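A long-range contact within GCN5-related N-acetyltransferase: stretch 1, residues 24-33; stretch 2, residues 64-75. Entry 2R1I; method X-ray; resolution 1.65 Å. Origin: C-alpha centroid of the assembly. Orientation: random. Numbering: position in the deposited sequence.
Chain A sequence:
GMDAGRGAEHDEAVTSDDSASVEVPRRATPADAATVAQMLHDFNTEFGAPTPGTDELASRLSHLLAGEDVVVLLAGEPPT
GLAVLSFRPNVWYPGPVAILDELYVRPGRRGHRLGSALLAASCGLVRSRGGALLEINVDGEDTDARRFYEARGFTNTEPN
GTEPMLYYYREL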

# COMPACT_ATOMS: atom_id res chain seq x y z
N VAL A 24 -6.19 4.42 -26.16
CA VAL A 24 -6.14 3.53 -25.03
C VAL A 24 -4.72 3.66 -24.50
O VAL A 24 -3.77 3.65 -25.30
N PRO A 25 -4.57 3.90 -23.20
CA PRO A 25 -3.20 3.93 -22.66
C PRO A 25 -2.41 2.68 -22.97
O PRO A 25 -2.97 1.63 -23.20
N ARG A 26 -1.10 2.82 -23.03
CA ARG A 26 -0.23 1.69 -23.30
C ARG A 26 0.69 1.49 -22.10
O ARG A 26 1.03 2.43 -21.39
N ARG A 27 1.10 0.27 -21.90
CA ARG A 27 2.06 -0.05 -20.85
C ARG A 27 3.45 0.36 -21.28
O ARG A 27 3.91 -0.03 -22.37
N ALA A 28 4.13 1.12 -20.41
CA ALA A 28 5.54 1.48 -20.56
C ALA A 28 6.42 0.22 -20.48
O ALA A 28 6.26 -0.60 -19.58
N THR A 29 7.33 0.10 -21.42
CA THR A 29 8.33 -0.99 -21.50
C THR A 29 9.67 -0.46 -20.97
O THR A 29 9.83 0.76 -20.78
N PRO A 30 10.65 -1.36 -20.78
CA PRO A 30 11.95 -0.86 -20.38
C PRO A 30 12.52 0.22 -21.31
O PRO A 30 13.25 1.11 -20.86
N ALA A 31 12.18 0.20 -22.60
CA ALA A 31 12.70 1.21 -23.55
C ALA A 31 12.15 2.60 -23.25
O ALA A 31 12.66 3.61 -23.73
N ASP A 32 11.08 2.64 -22.46
CA ASP A 32 10.48 3.90 -22.06
C ASP A 32 11.05 4.48 -20.77
O ASP A 32 10.52 5.48 -20.28
N ALA A 33 12.08 3.86 -20.20
CA ALA A 33 12.61 4.35 -18.90
C ALA A 33 12.96 5.85 -18.89
O ALA A 33 12.59 6.58 -17.93
N LEU A 64 12.40 -1.44 -12.66
CA LEU A 64 10.98 -1.64 -12.40
C LEU A 64 10.18 -2.02 -13.64
O LEU A 64 9.30 -2.91 -13.56
N LEU A 65 10.43 -1.33 -14.74
CA LEU A 65 9.67 -1.55 -15.97
C LEU A 65 9.96 -2.95 -16.60
O LEU A 65 9.19 -3.42 -17.42
N ALA A 66 11.08 -3.58 -16.20
CA ALA A 66 11.43 -4.93 -16.58
C ALA A 66 10.65 -5.99 -15.81
O ALA A 66 10.60 -7.15 -16.22
N GLY A 67 10.06 -5.61 -14.68
CA GLY A 67 9.23 -6.50 -13.85
C GLY A 67 7.75 -6.18 -13.89
O GLY A 67 7.26 -5.43 -14.76
N GLU A 68 7.04 -6.77 -12.93
CA GLU A 68 5.57 -6.78 -12.84
C GLU A 68 5.11 -6.18 -11.50
O GLU A 68 3.91 -6.07 -11.28
N ASP A 69 6.05 -5.72 -10.65
CA ASP A 69 5.66 -5.19 -9.33
C ASP A 69 5.16 -3.75 -9.38
O ASP A 69 4.31 -3.33 -8.59
N VAL A 70 5.82 -2.91 -10.17
CA VAL A 70 5.38 -1.54 -10.46
C VAL A 70 5.19 -1.48 -11.96
O VAL A 70 6.08 -1.87 -12.73
N VAL A 71 4.00 -1.06 -12.35
CA VAL A 71 3.61 -0.99 -13.76
C VAL A 71 3.26 0.47 -14.05
O VAL A 71 2.64 1.15 -13.23
N VAL A 72 3.69 0.96 -15.20
CA VAL A 72 3.43 2.36 -15.61
C VAL A 72 2.64 2.31 -16.92
O VAL A 72 2.98 1.57 -17.85
N LEU A 73 1.53 3.06 -16.92
CA LEU A 73 0.68 3.24 -18.13
C LEU A 73 0.88 4.67 -18.65
O LEU A 73 0.97 5.62 -17.84
N LEU A 74 0.96 4.81 -19.98
CA LEU A 74 1.18 6.07 -20.66
C LEU A 74 -0.01 6.40 -21.56
O LEU A 74 -0.53 5.52 -22.24
N ALA A 75 -0.43 7.66 -21.51
CA ALA A 75 -1.54 8.21 -22.32
C ALA A 75 -1.00 9.35 -23.18
O ALA A 75 -0.32 10.26 -22.67

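Side-chain packing between residues 24-33 and 64-75 of the acetyltransferase, a contact that buries 730 Å² counted over both sides. A short antiparallel ladder sets the register: Arg26 N donates to Leu74 O (2.9 Å), Leu74 N to Arg26 O (2.8 Å), and Ala28 N to Val72 O (2.8 Å). Side chains therefore leave the sheet on two faces, Arg26 and Leu74 on one, Arg27 and Leu73 on the other.

On the Arg26 face the small bump is Ala28, whose CB points toward the second stretch and sits in a hollow walled by three aliphatic side chains: Ala28 CB lies 4.0 Å from each of Leu65 CD2, Val72 CB and Leu74 CD1. Leu74 (chi1 m, chi2 t) also carries CD1 beneath the extended Arg26 side chain (p, t, t), covering one face of its guanidinium, with Arg26 NH2 to Leu74 CD1 at 3.6 Å. The guanidinium is held in place within its own stretch by a salt bridge to Asp32, with hydrogen bonds Arg26 NH1 to Asp32 OD2 (2.9 Å) and Arg26 NH2 to Asp32 OD1 (3.1 Å); Asp32 OD2 also accepts from Thr29 N (2.9 Å), tying the arginine to the turn.

Leu65 (m, t) is the main knob from the second stretch. Its CD1 enters the concave side of the 29-33 turn, where Leu65 CD1 meets Thr29 O at 3.4 Å and Ala33 CA at 3.8 Å. The Pro30 ring lies against the backbone beside it, Pro30 CG reaching Leu65 O at 3.7 Å and Ala66 CA at 3.8 Å.

On the other face Arg27 stretches out (t, t, t) along the second stretch, giving up 113 Å² to it. Val71 (t) covers one face of the guanidinium with its CG2, while Glu68 (m, m) folds its carboxylate to the edge: a salt bridge joins Arg27 NH1 to Glu68 OE1 at 3.1 Å, and Arg27 NH2 adds weak hydrogen bonds to Glu68 OE1 (3.2 Å) and Glu68 OE2 (3.3 Å). Near the base of the arginine, Leu73 (m, t) brings CD2 to 3.7 Å from Arg27 CA. Pro25 sits close against the strand, Pro25 CA lying 3.1 Å from Leu74 O, and its ring adds an apolar contact, Pro25 CB to Leu73 CB at 4.3 Å.

Waters fill the gap where the strands part. Water 1 accepts from Arg27 NH2 (3.1 Å) and donates to Val70 O (2.7 Å); water 2 accepts from Arg27 NE (3.2 Å) and Val72 N (3.0 Å) and donates to Ala28 O (2.8 Å); water 3 bridges Ala28 O (2.7 Å) and Leu65 O (2.6 Å).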

# COMPACT_ATOMS: atom_id res chain seq x y z
CB VAL A 24 -6.48 2.06 -25.39
CG1 VAL A 24 -5.56 1.53 -26.51
CG2 VAL A 24 -6.40 1.17 -24.12
CB PRO A 25 -3.42 4.05 -21.15
CG PRO A 25 -4.79 4.76 -21.06
CD PRO A 25 -5.58 4.19 -22.18
CB ARG A 26 0.59 1.90 -24.58
CG ARG A 26 1.62 2.95 -24.48
CD ARG A 26 2.37 3.03 -25.80
NE ARG A 26 3.46 3.99 -25.72
CZ ARG A 26 4.69 3.73 -25.25
NH1 ARG A 26 5.02 2.52 -24.78
NH2 ARG A 26 5.60 4.70 -25.24
CB ARG A 27 2.01 -1.55 -20.54
CG ARG A 27 2.95 -1.92 -19.41
CD ARG A 27 2.69 -3.25 -18.88
NE ARG A 27 3.72 -3.59 -17.92
CZ ARG A 27 3.88 -4.79 -17.39
NH1 ARG A 27 3.07 -5.77 -17.71
NH2 ARG A 27 4.84 -4.99 -16.53
CB ALA A 28 5.97 2.45 -19.45
CB THR A 29 8.55 -1.41 -22.96
OG1 THR A 29 9.25 -0.37 -23.66
CG2 THR A 29 7.25 -1.73 -23.63
CB PRO A 30 12.81 -2.14 -20.37
CG PRO A 30 11.85 -3.21 -19.95
CD PRO A 30 10.61 -2.84 -20.79
CB ALA A 31 12.36 0.80 -25.00
CB ASP A 32 8.96 3.74 -21.89
CG ASP A 32 8.25 3.39 -23.19
OD1 ASP A 32 8.44 4.16 -24.18
OD2 ASP A 32 7.47 2.40 -23.18
CB ALA A 33 13.76 3.48 -18.34
CB LEU A 64 10.42 -0.39 -11.71
CG LEU A 64 10.98 -0.09 -10.35
CD1 LEU A 64 10.41 1.23 -9.81
CD2 LEU A 64 10.75 -1.25 -9.40
CB LEU A 65 9.97 -0.43 -16.97
CG LEU A 65 9.53 0.98 -16.58
CD1 LEU A 65 9.87 2.02 -17.64
CD2 LEU A 65 8.01 0.97 -16.28
CB ALA A 66 12.93 -5.18 -16.34
CB GLU A 68 5.02 -8.22 -12.95
CG GLU A 68 5.46 -8.96 -14.19
CD GLU A 68 5.01 -8.24 -15.46
OE1 GLU A 68 3.85 -7.79 -15.46
OE2 GLU A 68 5.81 -8.10 -16.43
CB ASP A 69 6.82 -5.31 -8.36
CG ASP A 69 7.39 -6.70 -8.29
OD1 ASP A 69 6.58 -7.64 -8.13
OD2 ASP A 69 8.63 -6.82 -8.41
CB VAL A 70 6.41 -0.51 -10.06
CG1 VAL A 70 6.04 0.91 -10.56
CG2 VAL A 70 6.55 -0.51 -8.53
CB VAL A 71 2.38 -1.93 -14.03
CG1 VAL A 71 1.79 -1.61 -15.46
CG2 VAL A 71 2.74 -3.44 -13.80
CB VAL A 72 4.70 3.20 -15.76
CG1 VAL A 72 4.36 4.58 -16.39
CG2 VAL A 72 5.43 3.29 -14.39
CB LEU A 73 -0.81 2.95 -17.90
CG LEU A 73 -1.18 1.56 -17.38
CD1 LEU A 73 -2.67 1.42 -17.18
CD2 LEU A 73 -0.62 0.47 -18.29
CB LEU A 74 2.43 6.02 -21.54
CG LEU A 74 3.75 5.77 -20.81
CD1 LEU A 74 4.86 5.52 -21.78
CD2 LEU A 74 4.07 6.96 -19.94
CB ALA A 75 -2.62 8.73 -21.42
O HOH W 1 6.53 -2.72 -15.24
O HOH W 2 5.19 -0.95 -16.99
O HOH W 3 6.98 -3.13 -18.82